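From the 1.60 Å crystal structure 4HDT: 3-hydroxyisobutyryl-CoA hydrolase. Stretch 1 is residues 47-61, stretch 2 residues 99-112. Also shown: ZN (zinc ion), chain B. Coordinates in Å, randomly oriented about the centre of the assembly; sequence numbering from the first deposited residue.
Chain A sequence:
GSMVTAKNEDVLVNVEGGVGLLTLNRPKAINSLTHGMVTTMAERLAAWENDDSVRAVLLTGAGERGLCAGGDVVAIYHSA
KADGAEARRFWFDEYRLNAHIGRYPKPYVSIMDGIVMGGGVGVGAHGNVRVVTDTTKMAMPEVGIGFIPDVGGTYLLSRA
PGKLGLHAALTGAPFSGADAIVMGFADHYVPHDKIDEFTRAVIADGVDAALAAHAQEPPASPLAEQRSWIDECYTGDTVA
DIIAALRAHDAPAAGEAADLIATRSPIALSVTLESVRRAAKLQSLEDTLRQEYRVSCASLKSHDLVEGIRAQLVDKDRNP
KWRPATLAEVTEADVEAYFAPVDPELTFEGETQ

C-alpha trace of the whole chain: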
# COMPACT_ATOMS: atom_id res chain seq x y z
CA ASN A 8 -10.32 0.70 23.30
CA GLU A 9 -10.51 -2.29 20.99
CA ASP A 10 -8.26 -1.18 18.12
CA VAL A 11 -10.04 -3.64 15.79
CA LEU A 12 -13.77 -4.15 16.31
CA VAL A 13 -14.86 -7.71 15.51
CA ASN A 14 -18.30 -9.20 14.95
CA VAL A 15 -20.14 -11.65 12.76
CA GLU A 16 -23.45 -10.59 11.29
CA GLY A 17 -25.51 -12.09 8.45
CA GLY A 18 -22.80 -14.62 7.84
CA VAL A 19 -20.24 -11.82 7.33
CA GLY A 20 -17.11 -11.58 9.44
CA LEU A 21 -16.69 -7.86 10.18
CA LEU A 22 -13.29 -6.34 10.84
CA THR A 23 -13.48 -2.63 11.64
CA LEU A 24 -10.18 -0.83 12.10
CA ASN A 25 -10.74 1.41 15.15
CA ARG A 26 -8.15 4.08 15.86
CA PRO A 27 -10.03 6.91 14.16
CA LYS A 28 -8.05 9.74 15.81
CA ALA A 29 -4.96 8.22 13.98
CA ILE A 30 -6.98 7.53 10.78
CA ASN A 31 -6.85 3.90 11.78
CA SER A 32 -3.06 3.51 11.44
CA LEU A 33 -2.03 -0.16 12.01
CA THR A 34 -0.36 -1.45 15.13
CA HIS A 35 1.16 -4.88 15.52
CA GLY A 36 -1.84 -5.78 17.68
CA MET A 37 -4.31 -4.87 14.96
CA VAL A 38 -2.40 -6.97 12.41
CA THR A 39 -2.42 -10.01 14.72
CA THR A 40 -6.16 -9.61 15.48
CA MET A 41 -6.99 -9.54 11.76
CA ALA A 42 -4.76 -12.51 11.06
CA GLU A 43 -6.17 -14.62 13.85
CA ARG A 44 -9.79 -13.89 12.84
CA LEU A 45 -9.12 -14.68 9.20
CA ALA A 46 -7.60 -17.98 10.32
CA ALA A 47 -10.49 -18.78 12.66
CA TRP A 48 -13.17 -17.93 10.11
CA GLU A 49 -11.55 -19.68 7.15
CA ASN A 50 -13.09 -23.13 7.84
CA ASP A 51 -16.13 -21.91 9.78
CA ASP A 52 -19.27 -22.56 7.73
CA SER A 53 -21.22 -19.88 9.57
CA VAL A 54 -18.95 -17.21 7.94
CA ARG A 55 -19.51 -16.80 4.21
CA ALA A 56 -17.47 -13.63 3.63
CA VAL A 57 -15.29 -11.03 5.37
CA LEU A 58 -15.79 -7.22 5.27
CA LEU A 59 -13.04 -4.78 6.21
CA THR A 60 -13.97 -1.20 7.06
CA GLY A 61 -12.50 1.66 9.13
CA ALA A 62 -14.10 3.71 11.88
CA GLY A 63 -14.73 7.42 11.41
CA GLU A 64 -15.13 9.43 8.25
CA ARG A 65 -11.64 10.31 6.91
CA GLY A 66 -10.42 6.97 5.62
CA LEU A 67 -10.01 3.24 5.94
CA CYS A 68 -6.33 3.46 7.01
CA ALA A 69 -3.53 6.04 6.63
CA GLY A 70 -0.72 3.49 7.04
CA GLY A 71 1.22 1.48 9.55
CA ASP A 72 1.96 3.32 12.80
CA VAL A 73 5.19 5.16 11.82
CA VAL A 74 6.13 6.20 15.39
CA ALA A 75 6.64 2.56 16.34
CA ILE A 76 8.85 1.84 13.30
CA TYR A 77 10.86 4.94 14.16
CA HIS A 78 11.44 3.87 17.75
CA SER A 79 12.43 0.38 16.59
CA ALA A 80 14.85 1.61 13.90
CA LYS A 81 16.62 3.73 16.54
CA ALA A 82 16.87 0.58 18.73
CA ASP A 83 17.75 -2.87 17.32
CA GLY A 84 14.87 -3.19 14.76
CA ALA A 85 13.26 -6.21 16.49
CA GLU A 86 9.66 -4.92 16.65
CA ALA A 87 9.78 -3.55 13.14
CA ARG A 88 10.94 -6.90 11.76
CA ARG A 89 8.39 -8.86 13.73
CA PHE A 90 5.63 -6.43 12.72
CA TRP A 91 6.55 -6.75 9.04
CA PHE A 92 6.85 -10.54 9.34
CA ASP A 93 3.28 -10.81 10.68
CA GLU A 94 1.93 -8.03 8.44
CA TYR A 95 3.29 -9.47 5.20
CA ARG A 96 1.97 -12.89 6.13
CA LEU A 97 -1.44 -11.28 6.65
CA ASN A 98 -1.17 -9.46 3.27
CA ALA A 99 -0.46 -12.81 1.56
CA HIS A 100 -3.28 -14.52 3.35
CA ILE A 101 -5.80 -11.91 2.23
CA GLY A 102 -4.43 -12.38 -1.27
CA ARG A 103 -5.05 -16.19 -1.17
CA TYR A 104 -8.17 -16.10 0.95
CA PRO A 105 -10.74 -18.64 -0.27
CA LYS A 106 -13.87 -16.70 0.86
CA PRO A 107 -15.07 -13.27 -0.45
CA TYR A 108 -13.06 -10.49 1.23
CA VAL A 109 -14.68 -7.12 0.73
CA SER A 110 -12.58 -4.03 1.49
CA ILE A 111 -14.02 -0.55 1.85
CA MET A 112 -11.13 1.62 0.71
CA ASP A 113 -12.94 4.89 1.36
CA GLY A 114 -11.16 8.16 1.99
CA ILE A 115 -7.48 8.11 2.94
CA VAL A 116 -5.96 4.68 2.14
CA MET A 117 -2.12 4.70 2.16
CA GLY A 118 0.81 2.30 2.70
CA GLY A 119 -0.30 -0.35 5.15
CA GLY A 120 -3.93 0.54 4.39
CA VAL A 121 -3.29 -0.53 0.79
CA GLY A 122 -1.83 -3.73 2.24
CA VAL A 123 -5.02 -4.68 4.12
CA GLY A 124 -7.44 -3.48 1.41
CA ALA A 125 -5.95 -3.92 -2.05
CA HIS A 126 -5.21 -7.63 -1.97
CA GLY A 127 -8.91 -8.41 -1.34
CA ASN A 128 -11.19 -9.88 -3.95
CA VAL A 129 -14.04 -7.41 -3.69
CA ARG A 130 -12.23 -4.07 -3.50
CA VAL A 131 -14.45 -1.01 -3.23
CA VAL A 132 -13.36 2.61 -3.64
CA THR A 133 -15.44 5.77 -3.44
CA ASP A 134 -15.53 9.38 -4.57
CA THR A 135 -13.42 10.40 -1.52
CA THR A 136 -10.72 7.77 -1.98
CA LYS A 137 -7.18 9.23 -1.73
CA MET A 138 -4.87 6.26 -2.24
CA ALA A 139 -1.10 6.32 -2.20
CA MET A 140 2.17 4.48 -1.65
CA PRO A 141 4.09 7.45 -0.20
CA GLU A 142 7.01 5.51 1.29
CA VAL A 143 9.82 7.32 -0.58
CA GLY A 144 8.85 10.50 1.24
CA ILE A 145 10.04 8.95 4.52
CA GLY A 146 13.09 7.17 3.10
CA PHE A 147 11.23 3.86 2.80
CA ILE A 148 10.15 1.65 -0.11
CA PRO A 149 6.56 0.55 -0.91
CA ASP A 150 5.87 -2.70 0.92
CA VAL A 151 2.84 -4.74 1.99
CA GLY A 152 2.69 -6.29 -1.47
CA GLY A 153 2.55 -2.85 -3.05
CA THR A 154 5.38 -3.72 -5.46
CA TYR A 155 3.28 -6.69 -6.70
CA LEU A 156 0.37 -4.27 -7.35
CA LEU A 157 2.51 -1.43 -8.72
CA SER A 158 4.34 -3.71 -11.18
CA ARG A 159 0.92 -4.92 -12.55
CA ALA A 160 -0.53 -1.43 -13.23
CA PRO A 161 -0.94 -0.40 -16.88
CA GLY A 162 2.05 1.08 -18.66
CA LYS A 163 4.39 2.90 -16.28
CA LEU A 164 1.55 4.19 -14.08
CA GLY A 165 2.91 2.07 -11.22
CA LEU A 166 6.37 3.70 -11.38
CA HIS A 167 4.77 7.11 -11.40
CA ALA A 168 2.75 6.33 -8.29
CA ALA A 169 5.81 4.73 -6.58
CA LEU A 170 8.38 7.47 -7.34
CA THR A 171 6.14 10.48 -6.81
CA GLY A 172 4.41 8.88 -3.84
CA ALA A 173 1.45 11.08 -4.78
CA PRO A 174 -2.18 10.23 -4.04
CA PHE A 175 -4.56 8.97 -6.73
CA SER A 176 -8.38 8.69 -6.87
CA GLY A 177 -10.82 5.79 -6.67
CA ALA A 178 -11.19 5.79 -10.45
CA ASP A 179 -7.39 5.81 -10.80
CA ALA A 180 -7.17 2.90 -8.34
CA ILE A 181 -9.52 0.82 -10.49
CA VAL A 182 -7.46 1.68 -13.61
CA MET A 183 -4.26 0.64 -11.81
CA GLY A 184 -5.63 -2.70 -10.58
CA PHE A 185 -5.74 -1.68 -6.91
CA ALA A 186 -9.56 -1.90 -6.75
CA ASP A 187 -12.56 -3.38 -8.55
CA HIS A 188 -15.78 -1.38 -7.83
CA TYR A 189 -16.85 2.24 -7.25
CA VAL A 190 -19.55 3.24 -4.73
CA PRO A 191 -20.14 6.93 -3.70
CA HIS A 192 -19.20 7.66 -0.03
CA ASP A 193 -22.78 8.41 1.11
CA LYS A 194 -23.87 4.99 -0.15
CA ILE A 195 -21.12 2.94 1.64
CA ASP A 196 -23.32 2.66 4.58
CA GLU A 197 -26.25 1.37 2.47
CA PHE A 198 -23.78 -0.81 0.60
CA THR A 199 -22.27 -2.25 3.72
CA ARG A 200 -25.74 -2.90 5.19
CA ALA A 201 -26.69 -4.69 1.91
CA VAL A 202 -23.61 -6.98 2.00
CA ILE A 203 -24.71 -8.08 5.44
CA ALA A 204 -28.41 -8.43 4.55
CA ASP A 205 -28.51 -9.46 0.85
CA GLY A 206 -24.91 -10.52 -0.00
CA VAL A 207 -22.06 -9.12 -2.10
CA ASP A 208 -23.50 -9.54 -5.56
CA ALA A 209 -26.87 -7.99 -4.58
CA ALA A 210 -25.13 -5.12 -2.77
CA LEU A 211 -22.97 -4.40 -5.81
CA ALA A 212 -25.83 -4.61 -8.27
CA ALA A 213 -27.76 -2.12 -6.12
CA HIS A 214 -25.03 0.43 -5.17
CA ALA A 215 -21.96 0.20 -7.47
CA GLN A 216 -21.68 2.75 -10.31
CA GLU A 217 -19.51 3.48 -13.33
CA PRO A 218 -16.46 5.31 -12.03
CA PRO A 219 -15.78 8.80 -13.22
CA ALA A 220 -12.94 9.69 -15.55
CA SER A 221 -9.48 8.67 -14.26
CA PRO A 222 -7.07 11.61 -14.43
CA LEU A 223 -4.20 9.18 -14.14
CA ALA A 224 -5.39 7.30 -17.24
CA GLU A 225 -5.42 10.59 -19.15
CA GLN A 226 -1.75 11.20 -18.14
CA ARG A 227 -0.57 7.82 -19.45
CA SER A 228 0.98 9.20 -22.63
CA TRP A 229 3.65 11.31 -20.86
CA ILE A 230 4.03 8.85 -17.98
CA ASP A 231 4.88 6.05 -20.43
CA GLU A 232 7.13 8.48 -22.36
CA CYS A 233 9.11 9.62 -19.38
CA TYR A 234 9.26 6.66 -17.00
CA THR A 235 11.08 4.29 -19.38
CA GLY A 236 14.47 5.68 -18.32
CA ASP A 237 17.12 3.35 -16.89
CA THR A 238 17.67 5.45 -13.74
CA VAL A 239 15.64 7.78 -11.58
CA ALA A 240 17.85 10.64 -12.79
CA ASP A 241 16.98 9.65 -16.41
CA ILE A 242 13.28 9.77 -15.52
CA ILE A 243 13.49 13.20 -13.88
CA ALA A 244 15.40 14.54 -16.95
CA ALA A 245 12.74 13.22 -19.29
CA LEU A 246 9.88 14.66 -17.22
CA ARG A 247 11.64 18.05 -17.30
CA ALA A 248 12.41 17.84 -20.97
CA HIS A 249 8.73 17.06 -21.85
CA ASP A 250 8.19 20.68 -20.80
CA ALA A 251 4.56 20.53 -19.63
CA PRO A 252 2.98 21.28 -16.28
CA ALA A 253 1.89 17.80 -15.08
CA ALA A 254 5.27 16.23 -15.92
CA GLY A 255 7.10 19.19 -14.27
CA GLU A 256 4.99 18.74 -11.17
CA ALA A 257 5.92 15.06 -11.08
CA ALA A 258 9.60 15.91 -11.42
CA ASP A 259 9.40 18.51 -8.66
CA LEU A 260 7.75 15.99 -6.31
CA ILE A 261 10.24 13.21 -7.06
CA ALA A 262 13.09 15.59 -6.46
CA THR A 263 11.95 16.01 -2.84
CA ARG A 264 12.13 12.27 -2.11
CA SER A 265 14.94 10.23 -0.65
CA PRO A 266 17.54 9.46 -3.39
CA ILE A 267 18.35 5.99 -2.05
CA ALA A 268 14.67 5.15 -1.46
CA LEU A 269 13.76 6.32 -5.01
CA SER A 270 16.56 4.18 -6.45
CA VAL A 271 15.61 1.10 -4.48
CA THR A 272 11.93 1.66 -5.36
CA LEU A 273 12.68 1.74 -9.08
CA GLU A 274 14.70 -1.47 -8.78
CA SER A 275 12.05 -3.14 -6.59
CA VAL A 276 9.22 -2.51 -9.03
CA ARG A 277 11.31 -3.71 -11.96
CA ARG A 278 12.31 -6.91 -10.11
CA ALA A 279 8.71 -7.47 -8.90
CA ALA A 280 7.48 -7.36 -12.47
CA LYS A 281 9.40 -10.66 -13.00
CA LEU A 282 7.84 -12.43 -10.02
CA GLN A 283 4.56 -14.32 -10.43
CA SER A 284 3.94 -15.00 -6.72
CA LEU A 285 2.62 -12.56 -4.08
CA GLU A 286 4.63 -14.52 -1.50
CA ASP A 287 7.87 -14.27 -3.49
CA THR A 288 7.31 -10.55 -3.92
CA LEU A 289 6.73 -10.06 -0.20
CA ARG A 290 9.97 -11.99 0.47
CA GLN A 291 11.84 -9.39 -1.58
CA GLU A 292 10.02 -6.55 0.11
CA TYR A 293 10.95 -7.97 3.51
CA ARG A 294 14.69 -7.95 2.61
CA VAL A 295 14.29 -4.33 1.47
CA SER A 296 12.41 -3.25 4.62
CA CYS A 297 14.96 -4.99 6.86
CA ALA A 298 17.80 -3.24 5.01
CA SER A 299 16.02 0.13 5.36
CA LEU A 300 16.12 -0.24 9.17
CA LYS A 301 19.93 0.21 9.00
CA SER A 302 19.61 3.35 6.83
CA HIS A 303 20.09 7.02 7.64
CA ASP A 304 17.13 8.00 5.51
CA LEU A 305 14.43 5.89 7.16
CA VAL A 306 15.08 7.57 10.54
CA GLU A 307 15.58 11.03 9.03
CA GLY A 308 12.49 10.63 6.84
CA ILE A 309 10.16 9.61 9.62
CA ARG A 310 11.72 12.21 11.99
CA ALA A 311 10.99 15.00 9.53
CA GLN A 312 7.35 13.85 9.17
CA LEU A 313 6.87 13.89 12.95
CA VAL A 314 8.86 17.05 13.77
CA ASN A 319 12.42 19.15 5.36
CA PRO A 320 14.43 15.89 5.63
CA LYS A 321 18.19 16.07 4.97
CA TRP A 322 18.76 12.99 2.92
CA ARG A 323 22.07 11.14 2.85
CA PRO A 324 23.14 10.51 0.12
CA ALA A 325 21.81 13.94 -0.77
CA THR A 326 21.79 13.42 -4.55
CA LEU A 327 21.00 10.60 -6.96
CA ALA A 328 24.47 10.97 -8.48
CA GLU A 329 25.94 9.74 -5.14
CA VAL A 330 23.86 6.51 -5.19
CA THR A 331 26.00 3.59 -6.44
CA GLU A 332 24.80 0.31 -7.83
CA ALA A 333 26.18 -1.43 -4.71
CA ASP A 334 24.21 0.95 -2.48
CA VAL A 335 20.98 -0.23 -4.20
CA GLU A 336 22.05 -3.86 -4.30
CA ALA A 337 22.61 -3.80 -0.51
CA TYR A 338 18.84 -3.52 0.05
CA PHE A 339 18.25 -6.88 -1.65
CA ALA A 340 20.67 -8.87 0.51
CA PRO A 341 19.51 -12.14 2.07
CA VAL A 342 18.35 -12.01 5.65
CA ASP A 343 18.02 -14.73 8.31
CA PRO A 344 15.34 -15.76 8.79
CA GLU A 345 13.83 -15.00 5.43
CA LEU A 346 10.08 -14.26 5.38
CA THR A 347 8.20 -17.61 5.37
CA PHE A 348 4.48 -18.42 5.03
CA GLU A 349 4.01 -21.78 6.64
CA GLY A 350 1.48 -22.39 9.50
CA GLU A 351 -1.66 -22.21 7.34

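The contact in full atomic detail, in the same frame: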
# COMPACT_ATOMS: atom_id res chain seq x y z
N ALA A 47 -9.38 -18.15 11.98
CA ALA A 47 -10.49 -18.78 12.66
C ALA A 47 -11.73 -18.92 11.80
O ALA A 47 -12.44 -19.92 11.87
CB ALA A 47 -10.84 -18.03 13.93
N TRP A 48 -11.98 -17.93 10.94
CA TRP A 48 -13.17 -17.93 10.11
C TRP A 48 -13.04 -18.77 8.84
O TRP A 48 -14.04 -19.09 8.19
CB TRP A 48 -13.51 -16.51 9.69
CG TRP A 48 -13.99 -15.64 10.80
CD1 TRP A 48 -14.62 -16.03 11.97
CD2 TRP A 48 -13.94 -14.21 10.85
NE1 TRP A 48 -14.94 -14.93 12.73
CE2 TRP A 48 -14.56 -13.81 12.05
CE3 TRP A 48 -13.46 -13.24 9.98
CZ2 TRP A 48 -14.68 -12.45 12.41
CZ3 TRP A 48 -13.58 -11.93 10.33
CH2 TRP A 48 -14.19 -11.54 11.53
N GLU A 49 -11.81 -19.07 8.47
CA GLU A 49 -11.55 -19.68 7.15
C GLU A 49 -12.35 -20.97 6.91
O GLU A 49 -12.92 -21.17 5.81
CB GLU A 49 -10.07 -19.96 6.99
CG GLU A 49 -9.64 -20.34 5.56
CD GLU A 49 -8.16 -20.18 5.33
OE1 GLU A 49 -7.42 -19.94 6.31
OE2 GLU A 49 -7.68 -20.31 4.16
N ASN A 50 -12.37 -21.84 7.92
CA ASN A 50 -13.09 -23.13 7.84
C ASN A 50 -14.38 -23.21 8.67
O ASN A 50 -14.89 -24.31 8.97
CB ASN A 50 -12.14 -24.27 8.20
CG ASN A 50 -10.91 -24.29 7.32
OD1 ASN A 50 -9.80 -24.03 7.77
ND2 ASN A 50 -11.10 -24.57 6.06
N ASP A 51 -14.89 -22.03 9.05
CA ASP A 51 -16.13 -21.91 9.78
C ASP A 51 -17.28 -21.64 8.81
O ASP A 51 -17.39 -20.55 8.24
CB ASP A 51 -16.00 -20.79 10.80
CG ASP A 51 -17.24 -20.64 11.68
OD1 ASP A 51 -18.29 -21.22 11.38
OD2 ASP A 51 -17.14 -19.91 12.68
N ASP A 52 -18.15 -22.65 8.66
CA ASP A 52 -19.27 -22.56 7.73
C ASP A 52 -20.29 -21.49 8.02
O ASP A 52 -21.06 -21.15 7.14
CB ASP A 52 -20.00 -23.91 7.64
CG ASP A 52 -19.22 -24.94 6.89
OD1 ASP A 52 -18.08 -24.65 6.45
OD2 ASP A 52 -19.75 -26.08 6.72
N SER A 53 -20.29 -20.94 9.24
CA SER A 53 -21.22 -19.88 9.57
C SER A 53 -20.76 -18.53 9.00
O SER A 53 -21.52 -17.55 9.05
CB SER A 53 -21.41 -19.78 11.08
OG SER A 53 -20.22 -19.38 11.75
N VAL A 54 -19.53 -18.46 8.49
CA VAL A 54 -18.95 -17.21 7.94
C VAL A 54 -18.71 -17.42 6.45
O VAL A 54 -17.92 -18.25 6.05
CB VAL A 54 -17.65 -16.83 8.67
CG1 VAL A 54 -17.03 -15.53 8.11
CG2 VAL A 54 -17.93 -16.71 10.17
N ARG A 55 -19.44 -16.66 5.65
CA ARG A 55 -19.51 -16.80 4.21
C ARG A 55 -18.60 -15.79 3.50
O ARG A 55 -18.23 -15.95 2.34
CB ARG A 55 -20.96 -16.56 3.77
N ALA A 56 -18.25 -14.72 4.22
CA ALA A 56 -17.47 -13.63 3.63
C ALA A 56 -16.90 -12.79 4.76
O ALA A 56 -17.33 -12.89 5.93
CB ALA A 56 -18.35 -12.78 2.73
N VAL A 57 -15.93 -11.97 4.41
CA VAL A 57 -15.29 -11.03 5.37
C VAL A 57 -15.46 -9.62 4.82
O VAL A 57 -15.33 -9.43 3.63
CB VAL A 57 -13.81 -11.35 5.54
CG1 VAL A 57 -13.12 -10.27 6.38
CG2 VAL A 57 -13.62 -12.75 6.17
N LEU A 58 -15.67 -8.62 5.69
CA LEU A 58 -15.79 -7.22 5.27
C LEU A 58 -14.91 -6.37 6.15
O LEU A 58 -15.05 -6.38 7.38
CB LEU A 58 -17.24 -6.79 5.41
CG LEU A 58 -17.58 -5.31 5.31
CD1 LEU A 58 -17.49 -4.92 3.87
CD2 LEU A 58 -18.97 -5.01 5.86
N LEU A 59 -13.99 -5.66 5.52
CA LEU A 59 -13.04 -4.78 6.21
C LEU A 59 -13.49 -3.35 5.99
O LEU A 59 -13.65 -2.90 4.84
CB LEU A 59 -11.63 -4.96 5.65
CG LEU A 59 -10.58 -3.98 6.21
CD1 LEU A 59 -10.29 -4.23 7.70
CD2 LEU A 59 -9.30 -3.94 5.39
N THR A 60 -13.69 -2.63 7.10
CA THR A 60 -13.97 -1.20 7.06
C THR A 60 -13.13 -0.49 8.14
O THR A 60 -12.44 -1.13 8.92
CB THR A 60 -15.45 -0.86 7.30
OG1 THR A 60 -15.83 -1.20 8.65
CG2 THR A 60 -16.35 -1.57 6.41
N GLY A 61 -13.14 0.82 8.11
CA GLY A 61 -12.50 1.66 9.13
C GLY A 61 -13.47 2.59 9.83
O GLY A 61 -14.44 3.07 9.22
N ALA A 99 -0.42 -11.60 2.39
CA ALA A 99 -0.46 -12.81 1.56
C ALA A 99 -1.69 -13.63 1.79
O ALA A 99 -2.33 -14.13 0.85
CB ALA A 99 0.79 -13.61 1.76
N HIS A 100 -2.06 -13.79 3.05
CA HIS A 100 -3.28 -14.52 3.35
C HIS A 100 -4.55 -13.91 2.80
O HIS A 100 -5.37 -14.59 2.23
CB HIS A 100 -3.46 -14.78 4.83
CG HIS A 100 -4.31 -15.99 5.08
ND1 HIS A 100 -4.86 -16.28 6.31
CD2 HIS A 100 -4.68 -17.00 4.25
CE1 HIS A 100 -5.53 -17.42 6.23
NE2 HIS A 100 -5.43 -17.88 4.99
N ILE A 101 -4.67 -12.61 2.89
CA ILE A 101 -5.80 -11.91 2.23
C ILE A 101 -5.78 -12.17 0.75
O ILE A 101 -6.84 -12.46 0.15
CB ILE A 101 -5.74 -10.39 2.52
CG1 ILE A 101 -5.85 -10.10 4.04
CG2 ILE A 101 -6.85 -9.67 1.75
CD1 ILE A 101 -5.32 -8.72 4.43
N GLY A 102 -4.60 -12.09 0.15
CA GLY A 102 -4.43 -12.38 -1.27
C GLY A 102 -4.89 -13.77 -1.73
O GLY A 102 -5.45 -13.89 -2.86
N ARG A 103 -4.62 -14.81 -0.92
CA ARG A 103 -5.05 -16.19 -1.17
C ARG A 103 -6.44 -16.53 -0.71
O ARG A 103 -6.93 -17.64 -0.94
CB ARG A 103 -4.16 -17.14 -0.31
CG ARG A 103 -2.76 -17.19 -0.79
CD ARG A 103 -2.02 -18.35 -0.14
NE ARG A 103 -2.14 -18.48 1.31
CZ ARG A 103 -1.38 -17.84 2.22
NH1 ARG A 103 -0.41 -17.01 1.86
NH2 ARG A 103 -1.58 -18.04 3.49
N TYR A 104 -7.03 -15.67 0.11
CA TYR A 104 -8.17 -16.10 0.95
C TYR A 104 -9.30 -16.76 0.11
O TYR A 104 -9.71 -16.23 -0.93
CB TYR A 104 -8.74 -14.94 1.73
CG TYR A 104 -9.40 -15.32 3.07
CD1 TYR A 104 -8.68 -15.96 4.08
CD2 TYR A 104 -10.75 -15.09 3.29
CE1 TYR A 104 -9.27 -16.33 5.26
CE2 TYR A 104 -11.36 -15.42 4.48
CZ TYR A 104 -10.61 -16.04 5.48
OH TYR A 104 -11.20 -16.40 6.68
N PRO A 105 -9.77 -17.92 0.55
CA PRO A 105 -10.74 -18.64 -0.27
C PRO A 105 -12.15 -18.03 -0.30
O PRO A 105 -12.85 -18.14 -1.34
CB PRO A 105 -10.70 -20.06 0.31
CG PRO A 105 -10.29 -19.87 1.73
CD PRO A 105 -9.34 -18.71 1.71
N LYS A 106 -12.54 -17.29 0.75
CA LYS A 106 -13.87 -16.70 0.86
C LYS A 106 -13.85 -15.23 0.36
O LYS A 106 -12.82 -14.60 0.38
CB LYS A 106 -14.34 -16.77 2.31
CG LYS A 106 -14.55 -18.21 2.77
CD LYS A 106 -14.87 -18.29 4.26
CE LYS A 106 -15.30 -19.70 4.62
NZ LYS A 106 -15.65 -19.93 6.06
N PRO A 107 -15.00 -14.71 -0.08
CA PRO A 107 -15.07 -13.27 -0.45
C PRO A 107 -14.51 -12.40 0.68
O PRO A 107 -14.86 -12.60 1.84
CB PRO A 107 -16.57 -13.03 -0.61
CG PRO A 107 -17.09 -14.36 -1.06
CD PRO A 107 -16.32 -15.35 -0.20
N TYR A 108 -13.67 -11.44 0.31
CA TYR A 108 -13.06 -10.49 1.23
C TYR A 108 -13.32 -9.13 0.58
O TYR A 108 -12.72 -8.79 -0.46
CB TYR A 108 -11.56 -10.78 1.41
CG TYR A 108 -10.79 -9.86 2.35
CD1 TYR A 108 -10.39 -8.60 1.96
CD2 TYR A 108 -10.38 -10.29 3.62
CE1 TYR A 108 -9.65 -7.77 2.79
CE2 TYR A 108 -9.67 -9.48 4.45
CZ TYR A 108 -9.27 -8.22 4.04
OH TYR A 108 -8.52 -7.40 4.87
N VAL A 109 -14.20 -8.39 1.22
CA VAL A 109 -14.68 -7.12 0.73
C VAL A 109 -13.95 -6.02 1.49
O VAL A 109 -13.95 -6.00 2.72
CB VAL A 109 -16.20 -6.97 0.97
CG1 VAL A 109 -16.71 -5.64 0.48
CG2 VAL A 109 -16.98 -8.15 0.37
N SER A 110 -13.28 -5.12 0.78
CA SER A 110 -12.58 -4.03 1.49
C SER A 110 -13.18 -2.72 1.08
O SER A 110 -13.49 -2.49 -0.11
CB SER A 110 -11.12 -4.04 1.22
OG SER A 110 -10.87 -3.95 -0.17
N ILE A 111 -13.44 -1.88 2.08
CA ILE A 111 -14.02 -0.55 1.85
C ILE A 111 -12.93 0.50 1.94
O ILE A 111 -12.66 1.08 2.99
CB ILE A 111 -15.18 -0.21 2.82
CG1 ILE A 111 -16.21 -1.35 2.90
CG2 ILE A 111 -15.81 1.13 2.44
CD1 ILE A 111 -16.88 -1.66 1.60
N MET A 112 -12.28 0.72 0.79
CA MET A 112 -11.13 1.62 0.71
C MET A 112 -11.64 3.03 0.39
O MET A 112 -11.36 3.63 -0.65
CB MET A 112 -10.16 1.05 -0.36
CG MET A 112 -9.44 -0.21 0.12
SD MET A 112 -8.13 -0.77 -0.98
CE MET A 112 -9.17 -1.41 -2.27
ZN ZN B . -5.84 -19.77 4.20
O HOH W 1 -16.22 -22.68 5.74
O HOH W 2 -13.99 1.97 5.36

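Two neighbouring parallel β-strands, 56-61 and the one beginning at Tyr 108, form the core of this contact, which is extended at the N-terminal end by a lysine whose ammonium sits among backbone carbonyls and by a shared zinc ion. The strand axes approach to 4.7 Å, with N-to-C directions 13° from parallel. Alternate residues of stretch 1 bond in both directions: Val 57 N donates to Pro 107 O (2.9 Å) and Val 57 O accepts from Val 109 N (2.9 Å); Leu 59 N donates to Val 109 O (2.8 Å) and Leu 59 O accepts from Ile 111 N (2.9 Å). Pro 107 lacks an amide hydrogen but still supplies its carbonyl to this ladder. Beyond it, a water accepts from Gly 61 N (3.1 Å) and donates to Ile 111 O (2.9 Å).

Side chains alternate between the sheet's faces. On one, Leu 58 CD1 packs against Val 109 CG1 (3.6 Å) and Ile 111 CG1 (3.9 Å). On the other, Val 57 touches two tyrosines, its CG1 3.9 Å from Tyr 108 CD2 and its CG2 3.9 Å from Tyr 104 CE2; Leu 59 CD2 approaches Tyr 108 OH (3.6 Å). The aliphatic side chains suit these buried positions, and the Tyr 108 hydroxyl is satisfied by a hydrogen bond elsewhere in the structure.

Before the strand, Lys 106, extended beyond an m chi1, carries its ammonium into the loop containing the type I turn from Asp 51 to Val 54. Lys 106 NZ donates to Trp 48 O (2.8 Å) and Val 54 O (2.8 Å), weakly to Glu 49 O (3.0 Å), and to a water that also bonds Asp 52 OD1. A long cationic chain suits this carbonyl-rich pocket.

Glu 49 OE2 (1.9 Å) and His 100 NE2 (2.1 Å) bind ZN, whose other two ligand atoms come from elsewhere in the structure. The contact buries 857 Å² in total.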